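Local coordinates for mandelate racemase / muconate lactonizing enzyme family protein (Agrobacterium tumefaciens, PDB 4DXK) that belongs to the mandelate racemase subgroup of the enolase superfamily, binds a sodium ion and may act as a lyase or racemase, at residues Leu6-Val11 against Thr40-Val45; Gln228-Leu233 against Val259-Ile264; Gly322-Cys327 against Asp355-Leu360; Ile115-Thr120 against Gln342-Ala347. All blocks are in the same frame, centred on the assembly; numbering follows the deposited sequence.

Contact 1. Residues Leu6-Val11 against Thr40-Val45; sequences LETVRV and TVETYV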
loop_
_atom_site.group_PDB
_atom_site.type_symbol
_atom_site.label_atom_id
_atom_site.label_comp_id
_atom_site.label_asym_id
_atom_site.label_seq_id
_atom_site.Cartn_x
_atom_site.Cartn_y
_atom_site.Cartn_z
ATOM N N LEU A 6 -7.053 -33.897 37.481
ATOM C CA LEU A 6 -5.887 -33.232 36.917
ATOM C C LEU A 6 -4.773 -33.303 37.930
ATOM O O LEU A 6 -4.941 -32.906 39.091
ATOM C CB LEU A 6 -6.151 -31.761 36.613
ATOM C CG LEU A 6 -7.097 -31.367 35.495
ATOM C CD1 LEU A 6 -6.877 -29.892 35.136
ATOM C CD2 LEU A 6 -6.929 -32.277 34.279
ATOM N N GLU A 7 -3.627 -33.800 37.494
ATOM C CA GLU A 7 -2.472 -33.971 38.360
ATOM C C GLU A 7 -1.327 -33.151 37.784
ATOM O O GLU A 7 -1.069 -33.200 36.578
ATOM C CB GLU A 7 -2.095 -35.453 38.428
ATOM C CG GLU A 7 -0.782 -35.739 39.138
ATOM C CD GLU A 7 -0.410 -37.211 39.104
ATOM O OE1 GLU A 7 -1.055 -37.993 38.369
ATOM O OE2 GLU A 7 0.538 -37.595 39.814
ATOM N N THR A 8 -0.649 -32.384 38.627
ATOM C CA THR A 8 0.574 -31.722 38.206
ATOM C C THR A 8 1.756 -32.318 38.951
ATOM O O THR A 8 1.638 -32.701 40.119
ATOM C CB THR A 8 0.512 -30.215 38.444
ATOM O OG1 THR A 8 0.062 -29.964 39.782
ATOM C CG2 THR A 8 -0.443 -29.555 37.453
ATOM N N VAL A 9 2.899 -32.391 38.273
ATOM C CA VAL A 9 4.111 -32.980 38.828
ATOM C C VAL A 9 5.273 -32.038 38.566
ATOM O O VAL A 9 5.442 -31.542 37.444
ATOM C CB VAL A 9 4.420 -34.343 38.175
ATOM C CG1 VAL A 9 5.655 -34.979 38.802
ATOM C CG2 VAL A 9 3.231 -35.277 38.292
ATOM N N ARG A 10 6.065 -31.801 39.608
ATOM C CA ARG A 10 7.300 -31.037 39.497
ATOM C C ARG A 10 8.432 -31.817 40.147
ATOM O O ARG A 10 8.197 -32.668 41.014
ATOM C CB ARG A 10 7.177 -29.662 40.163
ATOM C CG ARG A 10 6.235 -28.721 39.427
ATOM C CD ARG A 10 6.225 -27.307 40.001
ATOM N NE ARG A 10 5.612 -27.242 41.325
ATOM C CZ ARG A 10 6.285 -27.087 42.459
ATOM N NH1 ARG A 10 7.608 -26.976 42.441
ATOM N NH2 ARG A 10 5.635 -27.043 43.613
ATOM N N VAL A 11 9.659 -31.519 39.733
ATOM C CA VAL A 11 10.844 -32.099 40.358
ATOM C C VAL A 11 11.839 -31.005 40.728
ATOM O O VAL A 11 12.120 -30.102 39.936
ATOM C CB VAL A 11 11.509 -33.178 39.470
ATOM C CG1 VAL A 11 10.569 -34.353 39.270
ATOM C CG2 VAL A 11 11.936 -32.603 38.126
ATOM N N THR A 40 3.941 -21.242 38.817
ATOM C CA THR A 40 2.871 -20.369 38.359
ATOM C C THR A 40 1.888 -21.125 37.465
ATOM O O THR A 40 0.666 -21.038 37.639
ATOM C CB THR A 40 3.448 -19.150 37.636
ATOM O OG1 THR A 40 4.230 -18.401 38.573
ATOM C CG2 THR A 40 2.343 -18.259 37.091
ATOM N N VAL A 41 2.416 -21.858 36.494
ATOM C CA VAL A 41 1.569 -22.623 35.594
ATOM C C VAL A 41 0.796 -23.695 36.362
ATOM O O VAL A 41 -0.387 -23.912 36.120
ATOM C CB VAL A 41 2.385 -23.245 34.453
ATOM C CG1 VAL A 41 1.492 -24.070 33.558
ATOM C CG2 VAL A 41 3.075 -22.150 33.650
ATOM N N GLU A 42 1.448 -24.325 37.331
ATOM C CA GLU A 42 0.769 -25.309 38.164
ATOM C C GLU A 42 -0.431 -24.698 38.883
ATOM O O GLU A 42 -1.518 -25.288 38.915
ATOM C CB GLU A 42 1.725 -25.930 39.175
ATOM C CG GLU A 42 1.036 -26.839 40.190
ATOM C CD GLU A 42 2.030 -27.559 41.050
ATOM O OE1 GLU A 42 2.846 -26.882 41.715
ATOM O OE2 GLU A 42 2.002 -28.805 41.048
ATOM N N THR A 43 -0.242 -23.520 39.472
ATOM C CA THR A 43 -1.351 -22.866 40.157
ATOM C C THR A 43 -2.507 -22.638 39.185
ATOM O O THR A 43 -3.674 -22.858 39.515
ATOM C CB THR A 43 -0.914 -21.532 40.777
ATOM O OG1 THR A 43 0.109 -21.781 41.746
ATOM C CG2 THR A 43 -2.083 -20.843 41.462
ATOM N N TYR A 44 -2.174 -22.196 37.978
ATOM C CA TYR A 44 -3.171 -21.949 36.942
ATOM C C TYR A 44 -3.928 -23.218 36.542
ATOM O O TYR A 44 -5.149 -23.191 36.353
ATOM C CB TYR A 44 -2.505 -21.319 35.714
ATOM C CG TYR A 44 -3.394 -21.291 34.488
ATOM C CD1 TYR A 44 -4.348 -20.294 34.315
ATOM C CD2 TYR A 44 -3.297 -22.276 33.519
ATOM C CE1 TYR A 44 -5.166 -20.277 33.207
ATOM C CE2 TYR A 44 -4.119 -22.268 32.398
ATOM C CZ TYR A 44 -5.051 -21.261 32.251
ATOM O OH TYR A 44 -5.865 -21.213 31.144
ATOM N N VAL A 45 -3.212 -24.325 36.396
ATOM C CA VAL A 45 -3.859 -25.579 36.026
ATOM C C VAL A 45 -4.971 -25.925 37.015
ATOM O O VAL A 45 -6.072 -26.296 36.606
ATOM C CB VAL A 45 -2.833 -26.720 35.922
ATOM C CG1 VAL A 45 -3.518 -28.060 35.779
ATOM C CG2 VAL A 45 -1.898 -26.479 34.742
#
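The guanidinium of R10 meets the carboxylate of E42 with its edge: E42 CD and OE1 lie close to the guanidinium plane, and the two planes stand 90° apart. R10 NE bonds E42 OE1 at 2.8 Å in a nearly straight salt bridge (N-H...O 160°), which reaches the oxygen from above the carboxylate plane, and a weak bond from R10 NH2 ends on the same atom. The other oxygen, E42 OE2, turns its anti lone pair to the hydroxyl T8 OG1, 2.6 Å away. Two residues of one strand face thus share the two oxygens of a buried acid, which probably favours its charged form. The extended side chain of E42 carries the carboxylate across to the strand, while H46 NE2 is a further partner of T8 OG1. One helical turn on, contact becomes apolar: V45 CG1 meets T8 CG2 tip to tip at 3.8 Å and lies 3.9 Å from L6 CD1. Strand 6-11 and helix 40-45 run nearly antiparallel, with axes 9.2 Å apart. Both belong to the N-terminal domain, where strand 3-11 lies between strands 17-24 and 390-396 of an antiparallel sheet. Helix 38-53 covers one face of that sheet beside helix 79-99, whose F87 also touches L6, and T43 of helix 38-53 is hydrogen-bonded to T43 of a second subunit.

Contact 2. Residues Gln228-Leu233 against Val259-Ile264; sequences QIAKAL and VSPAPI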
loop_
_atom_site.group_PDB
_atom_site.type_symbol
_atom_site.label_atom_id
_atom_site.label_comp_id
_atom_site.label_asym_id
_atom_site.label_seq_id
_atom_site.Cartn_x
_atom_site.Cartn_y
_atom_site.Cartn_z
ATOM N N GLN A 228 22.623 -4.404 11.867
ATOM C CA GLN A 228 24.074 -4.301 11.750
ATOM C C GLN A 228 24.726 -5.683 11.842
ATOM O O GLN A 228 25.599 -6.034 11.041
ATOM C CB GLN A 228 24.582 -3.398 12.874
ATOM C CG GLN A 228 26.079 -3.183 12.903
ATOM C CD GLN A 228 26.504 -2.369 14.106
ATOM O OE1 GLN A 228 25.670 -1.887 14.871
ATOM N NE2 GLN A 228 27.808 -2.206 14.278
ATOM N N ILE A 229 24.296 -6.464 12.826
ATOM C CA ILE A 229 24.798 -7.822 13.010
ATOM C C ILE A 229 24.437 -8.719 11.826
ATOM O O ILE A 229 25.276 -9.487 11.335
ATOM C CB ILE A 229 24.278 -8.433 14.335
ATOM C CG1 ILE A 229 24.847 -7.679 15.542
ATOM C CG2 ILE A 229 24.585 -9.927 14.405
ATOM C CD1 ILE A 229 24.132 -7.984 16.844
ATOM N N ALA A 230 23.191 -8.613 11.364
ATOM C CA ALA A 230 22.725 -9.419 10.238
ATOM C C ALA A 230 23.625 -9.205 9.025
ATOM O O ALA A 230 24.067 -10.168 8.394
ATOM C CB ALA A 230 21.285 -9.082 9.892
ATOM N N LYS A 231 23.885 -7.945 8.691
ATOM C CA LYS A 231 24.745 -7.637 7.547
ATOM C C LYS A 231 26.146 -8.214 7.731
ATOM O O LYS A 231 26.730 -8.781 6.795
ATOM C CB LYS A 231 24.823 -6.129 7.311
ATOM C CG LYS A 231 23.499 -5.518 6.893
ATOM C CD LYS A 231 23.658 -4.102 6.358
ATOM C CE LYS A 231 24.197 -3.160 7.411
ATOM N NZ LYS A 231 24.546 -1.820 6.835
ATOM N N ALA A 232 26.677 -8.103 8.944
ATOM C CA ALA A 232 28.021 -8.593 9.233
ATOM C C ALA A 232 28.133 -10.114 9.107
ATOM O O ALA A 232 29.235 -10.646 8.933
ATOM C CB ALA A 232 28.457 -8.143 10.623
ATOM N N LEU A 233 27.009 -10.816 9.204
ATOM C CA LEU A 233 27.026 -12.274 9.116
ATOM C C LEU A 233 27.056 -12.794 7.685
ATOM O O LEU A 233 27.237 -13.993 7.469
ATOM C CB LEU A 233 25.830 -12.873 9.860
ATOM C CG LEU A 233 25.999 -12.892 11.377
ATOM C CD1 LEU A 233 24.664 -13.056 12.077
ATOM C CD2 LEU A 233 26.955 -14.009 11.788
ATOM N N VAL A 259 17.458 -6.439 4.910
ATOM C CA VAL A 259 18.916 -6.461 4.916
ATOM C C VAL A 259 19.526 -7.805 5.320
ATOM O O VAL A 259 20.723 -8.009 5.148
ATOM C CB VAL A 259 19.511 -5.364 5.823
ATOM C CG1 VAL A 259 19.024 -3.990 5.397
ATOM C CG2 VAL A 259 19.170 -5.624 7.281
ATOM N N SER A 260 18.727 -8.720 5.858
ATOM C CA SER A 260 19.286 -9.968 6.377
ATOM C C SER A 260 19.685 -10.938 5.272
ATOM O O SER A 260 18.914 -11.184 4.349
ATOM C CB SER A 260 18.309 -10.648 7.328
ATOM O OG SER A 260 18.898 -11.817 7.879
ATOM N N PRO A 261 20.897 -11.507 5.365
ATOM C CA PRO A 261 21.341 -12.489 4.369
ATOM C C PRO A 261 20.763 -13.878 4.611
ATOM O O PRO A 261 20.999 -14.782 3.807
ATOM C CB PRO A 261 22.858 -12.520 4.576
ATOM C CG PRO A 261 23.020 -12.239 6.040
ATOM C CD PRO A 261 21.959 -11.189 6.334
ATOM N N ALA A 262 20.026 -14.050 5.707
ATOM C CA ALA A 262 19.404 -15.330 6.031
ATOM C C ALA A 262 17.945 -15.079 6.385
ATOM O O ALA A 262 17.608 -14.000 6.890
ATOM C CB ALA A 262 20.119 -15.975 7.209
ATOM N N PRO A 263 17.078 -16.079 6.159
ATOM C CA PRO A 263 15.679 -15.914 6.554
ATOM C C PRO A 263 15.541 -15.762 8.059
ATOM O O PRO A 263 16.354 -16.290 8.841
ATOM C CB PRO A 263 15.021 -17.224 6.101
ATOM C CG PRO A 263 16.145 -18.204 6.002
ATOM C CD PRO A 263 17.329 -17.395 5.547
ATOM N N ILE A 264 14.501 -15.041 8.458
ATOM C CA ILE A 264 14.131 -14.924 9.855
ATOM C C ILE A 264 13.509 -16.229 10.322
ATOM O O ILE A 264 12.605 -16.768 9.671
ATOM C CB ILE A 264 13.096 -13.803 10.037
ATOM C CG1 ILE A 264 13.696 -12.456 9.636
ATOM C CG2 ILE A 264 12.582 -13.750 11.472
ATOM C CD1 ILE A 264 12.664 -11.358 9.499
#
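A230 opens the contact, its CB methyl directed at the loop and lying 4.1 Å from S260 CA and 4.2 Å from S260 OG. Its carbonyl is closer still to the neighbouring proline: A230 O stands 3.1 Å from P261 CD, with P261 CG next to it, so CD and CG of P261 sit against the A230 carbonyl. The same oxygen also accepts the N-H of L233. K231 follows at the solvent side, where the aliphatic part of its side chain touches the loop; chi1 of -66° places CG beside the backbone N, where it lies 4.1 Å from V259 CB. L233 adds a looser approach of its backbone to the P261 ring and buries its own side chain on L197 and F200 of helix 190-207. On the loop side, S260 OG donates to A262 O at 2.7 Å, on a lone pair of that carbonyl, and this bond spans P261 within the loop. Helix 223-232 thereby packs on the connection that leads from helix 253-259 into strand 264-266. Such contact between a helix and the next helix-to-strand loop belongs to the alpha/beta barrel, here at the end where the strands begin, opposite the end that carries the metal site.

Contact 3. Residues Gly322-Cys327 against Asp355-Leu360; sequences GPVVLC and DLVTAL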
loop_
_atom_site.group_PDB
_atom_site.type_symbol
_atom_site.label_atom_id
_atom_site.label_comp_id
_atom_site.label_asym_id
_atom_site.label_seq_id
_atom_site.Cartn_x
_atom_site.Cartn_y
_atom_site.Cartn_z
ATOM N N GLY A 322 11.891 -30.185 27.827
ATOM C CA GLY A 322 11.642 -31.487 28.424
ATOM C C GLY A 322 11.434 -32.602 27.409
ATOM O O GLY A 322 11.267 -32.354 26.203
ATOM N N PRO A 323 11.417 -33.853 27.889
ATOM C CA PRO A 323 11.339 -35.007 26.984
ATOM C C PRO A 323 9.969 -35.148 26.322
ATOM O O PRO A 323 9.883 -35.622 25.190
ATOM C CB PRO A 323 11.621 -36.202 27.906
ATOM C CG PRO A 323 11.266 -35.718 29.282
ATOM C CD PRO A 323 11.609 -34.258 29.294
ATOM N N VAL A 324 8.903 -34.758 27.011
ATOM C CA VAL A 324 7.570 -34.880 26.416
ATOM C C VAL A 324 7.410 -33.891 25.258
ATOM O O VAL A 324 6.885 -34.242 24.203
ATOM C CB VAL A 324 6.448 -34.712 27.464
ATOM C CG1 VAL A 324 5.084 -34.684 26.801
ATOM C CG2 VAL A 324 6.527 -35.812 28.504
ATOM N N VAL A 325 7.878 -32.661 25.444
ATOM C CA VAL A 325 7.851 -31.694 24.350
ATOM C C VAL A 325 8.701 -32.174 23.177
ATOM O O VAL A 325 8.274 -32.067 22.033
ATOM C CB VAL A 325 8.237 -30.265 24.806
ATOM C CG1 VAL A 325 8.506 -29.342 23.613
ATOM C CG2 VAL A 325 7.126 -29.697 25.652
ATOM N N LEU A 326 9.882 -32.721 23.439
ATOM C CA LEU A 326 10.672 -33.271 22.345
ATOM C C LEU A 326 9.890 -34.358 21.603
ATOM O O LEU A 326 9.834 -34.375 20.367
ATOM C CB LEU A 326 12.010 -33.810 22.852
ATOM C CG LEU A 326 12.842 -34.554 21.802
ATOM C CD1 LEU A 326 13.260 -33.641 20.649
ATOM C CD2 LEU A 326 14.069 -35.199 22.430
ATOM N N CYS A 327 9.263 -35.255 22.353
ATOM C CA CYS A 327 8.545 -36.354 21.741
ATOM C C CYS A 327 7.326 -35.887 20.936
ATOM O O CYS A 327 7.153 -36.256 19.772
ATOM C CB CYS A 327 8.136 -37.368 22.806
ATOM S SG CYS A 327 7.253 -38.750 22.116
ATOM N N ASP A 355 15.527 -40.787 32.879
ATOM C CA ASP A 355 15.071 -41.077 34.233
ATOM C C ASP A 355 13.670 -40.544 34.493
ATOM O O ASP A 355 13.028 -40.927 35.471
ATOM C CB ASP A 355 16.036 -40.480 35.253
ATOM C CG ASP A 355 17.399 -41.094 35.169
ATOM O OD1 ASP A 355 17.460 -42.267 34.757
ATOM O OD2 ASP A 355 18.392 -40.411 35.494
ATOM N N LEU A 356 13.212 -39.656 33.620
ATOM C CA LEU A 356 11.920 -39.012 33.790
ATOM C C LEU A 356 10.792 -39.797 33.128
ATOM O O LEU A 356 9.655 -39.802 33.619
ATOM C CB LEU A 356 11.960 -37.599 33.209
ATOM C CG LEU A 356 12.741 -36.547 33.992
ATOM C CD1 LEU A 356 12.909 -35.288 33.161
ATOM C CD2 LEU A 356 12.027 -36.233 35.300
ATOM N N VAL A 357 11.097 -40.436 32.002
ATOM C CA VAL A 357 10.069 -41.083 31.191
ATOM C C VAL A 357 10.477 -42.492 30.784
ATOM O O VAL A 357 11.646 -42.857 30.888
ATOM C CB VAL A 357 9.739 -40.256 29.936
ATOM C CG1 VAL A 357 9.068 -38.933 30.318
ATOM C CG2 VAL A 357 11.005 -40.004 29.129
ATOM N N THR A 358 9.512 -43.276 30.310
ATOM C CA THR A 358 9.727 -44.699 30.047
ATOM C C THR A 358 10.404 -44.991 28.713
ATOM O O THR A 358 10.961 -46.073 28.519
ATOM C CB THR A 358 8.406 -45.467 30.060
ATOM O OG1 THR A 358 7.492 -44.846 29.145
ATOM C CG2 THR A 358 7.802 -45.484 31.459
ATOM N N ALA A 359 10.342 -44.040 27.791
ATOM C CA ALA A 359 10.928 -44.210 26.469
ATOM C C ALA A 359 11.176 -42.839 25.881
ATOM O O ALA A 359 10.547 -41.862 26.288
ATOM C CB ALA A 359 10.002 -45.012 25.566
ATOM N N LEU A 360 12.086 -42.772 24.917
ATOM C CA LEU A 360 12.482 -41.511 24.310
ATOM C C LEU A 360 12.511 -41.625 22.799
ATOM O O LEU A 360 12.681 -42.719 22.264
ATOM C CB LEU A 360 13.879 -41.111 24.796
ATOM C CG LEU A 360 13.994 -40.660 26.249
ATOM C CD1 LEU A 360 15.451 -40.555 26.672
ATOM C CD2 LEU A 360 13.291 -39.327 26.438
#
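P323 presents its pyrrolidine ring to three side chains of segment 355-360. CB of P323 is closest to CD2 of L360, at 3.8 Å; CG lies 4.0 Å from CG1 of V357; and CD approaches CD1 of L356 at 4.2 Å. V357 grips the ring with both branches, since its CG2 also comes to 4.0 Å from P323 CB. The chi1 of V357 (-67°) sets CG1 anti to the carbonyl carbon and CG2 between the backbone N and that carbon, which opens the fork of the valine onto the ring. L360 arrives differently: its CB does not head for the helix, but chi1 of -71° sets CG beside the backbone N, and the branch CD2 ends near P323 CB. P323 stands in the first turn of helix 323-335, right after the N-cap G322, and lacking an N-H it leaves no donor unsatisfied there. This helix belongs to the alpha/beta barrel of the enolase superfamily, and its start faces the N-terminal domain: the two carboxylate oxygens of E33 accept the backbone N-H groups of V324 and V325. V324 adds a looser contact to segment 355-360, its CG2 lying 4.4 Å from V357 CG1, while its side chain also meets W19 and L31. Y353, just ahead of L356, touches both P323 and L360, and W19 from strand 17-24 packs on L356 as well.

Contact 4. Residues Ile115-Thr120 against Gln342-Ala347; sequences IRTYNT and QESVRA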
loop_
_atom_site.group_PDB
_atom_site.type_symbol
_atom_site.label_atom_id
_atom_site.label_comp_id
_atom_site.label_asym_id
_atom_site.label_seq_id
_atom_site.Cartn_x
_atom_site.Cartn_y
_atom_site.Cartn_z
ATOM N N ILE A 115 13.121 -37.646 10.723
ATOM C CA ILE A 115 13.403 -36.313 10.225
ATOM C C ILE A 115 14.773 -35.875 10.705
ATOM O O ILE A 115 15.216 -36.247 11.789
ATOM C CB ILE A 115 12.317 -35.284 10.657
ATOM C CG1 ILE A 115 12.479 -33.959 9.896
ATOM C CG2 ILE A 115 12.341 -35.072 12.162
ATOM C CD1 ILE A 115 11.381 -32.953 10.186
ATOM N N ARG A 116 15.445 -35.075 9.884
ATOM C CA ARG A 116 16.743 -34.535 10.251
ATOM C C ARG A 116 16.638 -33.750 11.548
ATOM O O ARG A 116 15.653 -33.054 11.788
ATOM C CB ARG A 116 17.274 -33.633 9.136
ATOM C CG ARG A 116 18.708 -33.177 9.323
ATOM C CD ARG A 116 19.296 -32.598 8.029
ATOM N NE ARG A 116 18.838 -31.234 7.768
ATOM C CZ ARG A 116 19.609 -30.147 7.816
ATOM N NH1 ARG A 116 20.905 -30.239 8.100
ATOM N NH2 ARG A 116 19.087 -28.954 7.563
ATOM N N THR A 117 17.654 -33.882 12.390
ATOM C CA THR A 117 17.732 -33.106 13.624
ATOM C C THR A 117 18.852 -32.064 13.556
ATOM O O THR A 117 19.655 -32.063 12.618
ATOM C CB THR A 117 17.922 -34.015 14.851
ATOM O OG1 THR A 117 17.673 -33.279 16.055
ATOM C CG2 THR A 117 19.336 -34.570 14.891
ATOM N N TYR A 118 18.878 -31.153 14.524
ATOM C CA TYR A 118 20.023 -30.271 14.723
ATOM C C TYR A 118 20.273 -30.133 16.207
ATOM O O TYR A 118 19.366 -30.350 17.016
ATOM C CB TYR A 118 19.826 -28.898 14.066
ATOM C CG TYR A 118 18.862 -27.934 14.739
ATOM C CD1 TYR A 118 19.305 -27.041 15.716
ATOM C CD2 TYR A 118 17.536 -27.858 14.344
ATOM C CE1 TYR A 118 18.440 -26.129 16.301
ATOM C CE2 TYR A 118 16.658 -26.955 14.929
ATOM C CZ TYR A 118 17.117 -26.088 15.905
ATOM O OH TYR A 118 16.248 -25.193 16.482
ATOM N N ASN A 119 21.506 -29.776 16.557
ATOM C CA ASN A 119 21.888 -29.591 17.951
ATOM C C ASN A 119 22.322 -28.157 18.224
ATOM O O ASN A 119 22.723 -27.439 17.315
ATOM C CB ASN A 119 23.034 -30.536 18.342
ATOM C CG ASN A 119 22.603 -31.993 18.425
ATOM O OD1 ASN A 119 21.416 -32.315 18.467
ATOM N ND2 ASN A 119 23.585 -32.886 18.457
ATOM N N THR A 120 22.279 -27.748 19.488
ATOM C CA THR A 120 22.708 -26.399 19.845
ATOM C C THR A 120 24.098 -26.388 20.475
ATOM O O THR A 120 24.636 -27.436 20.840
ATOM C CB THR A 120 21.716 -25.733 20.804
ATOM O OG1 THR A 120 21.799 -26.355 22.093
ATOM C CG2 THR A 120 20.304 -25.860 20.265
ATOM N N GLN A 342 13.859 -31.195 13.201
ATOM C CA GLN A 342 13.419 -31.297 14.592
ATOM C C GLN A 342 14.612 -31.170 15.521
ATOM O O GLN A 342 15.407 -32.105 15.640
ATOM C CB GLN A 342 12.694 -32.618 14.867
ATOM C CG GLN A 342 12.301 -32.767 16.338
ATOM C CD GLN A 342 11.438 -31.609 16.800
ATOM O OE1 GLN A 342 10.360 -31.370 16.251
ATOM N NE2 GLN A 342 11.920 -30.860 17.800
ATOM N N GLU A 343 14.740 -30.009 16.162
ATOM C CA GLU A 343 15.769 -29.751 17.160
ATOM C C GLU A 343 15.795 -30.819 18.250
ATOM O O GLU A 343 14.736 -31.291 18.679
ATOM C CB GLU A 343 15.487 -28.404 17.824
ATOM C CG GLU A 343 16.582 -27.958 18.760
ATOM C CD GLU A 343 16.273 -26.658 19.454
ATOM O OE1 GLU A 343 15.092 -26.394 19.764
ATOM O OE2 GLU A 343 17.221 -25.888 19.693
ATOM N N SER A 344 16.986 -31.186 18.709
ATOM C CA SER A 344 17.065 -32.082 19.849
ATOM C C SER A 344 18.316 -31.826 20.664
ATOM O O SER A 344 19.212 -31.106 20.230
ATOM C CB SER A 344 16.995 -33.547 19.406
ATOM O OG SER A 344 18.149 -33.925 18.675
ATOM N N VAL A 345 18.350 -32.420 21.852
ATOM C CA VAL A 345 19.464 -32.318 22.782
ATOM C C VAL A 345 20.576 -33.270 22.363
ATOM O O VAL A 345 20.318 -34.432 22.038
ATOM C CB VAL A 345 19.007 -32.703 24.207
ATOM C CG1 VAL A 345 20.195 -32.811 25.158
ATOM C CG2 VAL A 345 17.961 -31.720 24.733
ATOM N N ARG A 346 21.811 -32.788 22.353
ATOM C CA ARG A 346 22.933 -33.673 22.085
ATOM C C ARG A 346 23.011 -34.756 23.160
ATOM O O ARG A 346 23.041 -34.455 24.352
ATOM C CB ARG A 346 24.238 -32.881 21.991
ATOM C CG ARG A 346 24.381 -31.785 23.025
ATOM C CD ARG A 346 25.577 -30.897 22.715
ATOM N NE ARG A 346 25.899 -30.023 23.838
ATOM C CZ ARG A 346 26.742 -30.345 24.815
ATOM N NH1 ARG A 346 26.975 -29.490 25.803
ATOM N NH2 ARG A 346 27.354 -31.523 24.808
ATOM N N ALA A 347 23.000 -36.013 22.721
ATOM C CA ALA A 347 23.056 -37.173 23.613
ATOM C C ALA A 347 22.012 -37.142 24.733
ATOM O O ALA A 347 22.333 -37.405 25.892
ATOM C CB ALA A 347 24.464 -37.334 24.192
HETATM O O HOH W 1 21.074 -29.581 21.216
#
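R116, T117 and Y118 are joined to the second segment by three hydrogen bonds, two of them from backbone N-H groups. Q342 N gives to R116 O (2.9 Å, 168°) and S344 N to Y118 O (3.0 Å, 167°). The third comes from a side chain: T117 OG1, held anti to its backbone N (chi1 -166°), donates to Q342 O at 2.6 Å. The amide Y118 N remains 3.8 Å from that oxygen and has no partner in the model. Water joins the far end, accepting from T120 N and donating to S344 O. E343 CG makes a CH-pi contact over one face of the Y118 ring, 3.8 Å from its centroid and displaced toward the rim. Their polar ends go to other partners: Y118 OH to K172 NZ, and E343 OE1 to N of the succinimide at position 319, with a bound phosphate close by. Apolar packing brings I115 CG2 to 3.7 Å from Q342 CB. Strand 342-343 is the outer neighbour of strand 115-118, which has strand 367-369 on its other side; helix 323-335 covers Q342 and S344, while W240 meets the Y118 ring edge-to-face.

In the fold
From the N terminus, contact 1 closes first, bringing strand 3-11 and helix 38-53 together over the 28 residues that hold strands 17-24 and 30-35. Contact 4 then opens at 115-120 and closes only at 342-347, joining strand 115-118 to strand 342-343. Contact 2 falls wholly within that span, tying helix 223-232 to the loop between helix 253-259 and strand 264-266. Contact 3, which joins the start of helix 323-335 to the segment after helix 353-356, starts before contact 4 closes and ends after it, so the two cross; they also touch, L326 CD1 lying 3.4 Å from E343 O. Contacts 1 and 2 stand on opposite sides of the chain's centre, their centres 40 Å apart.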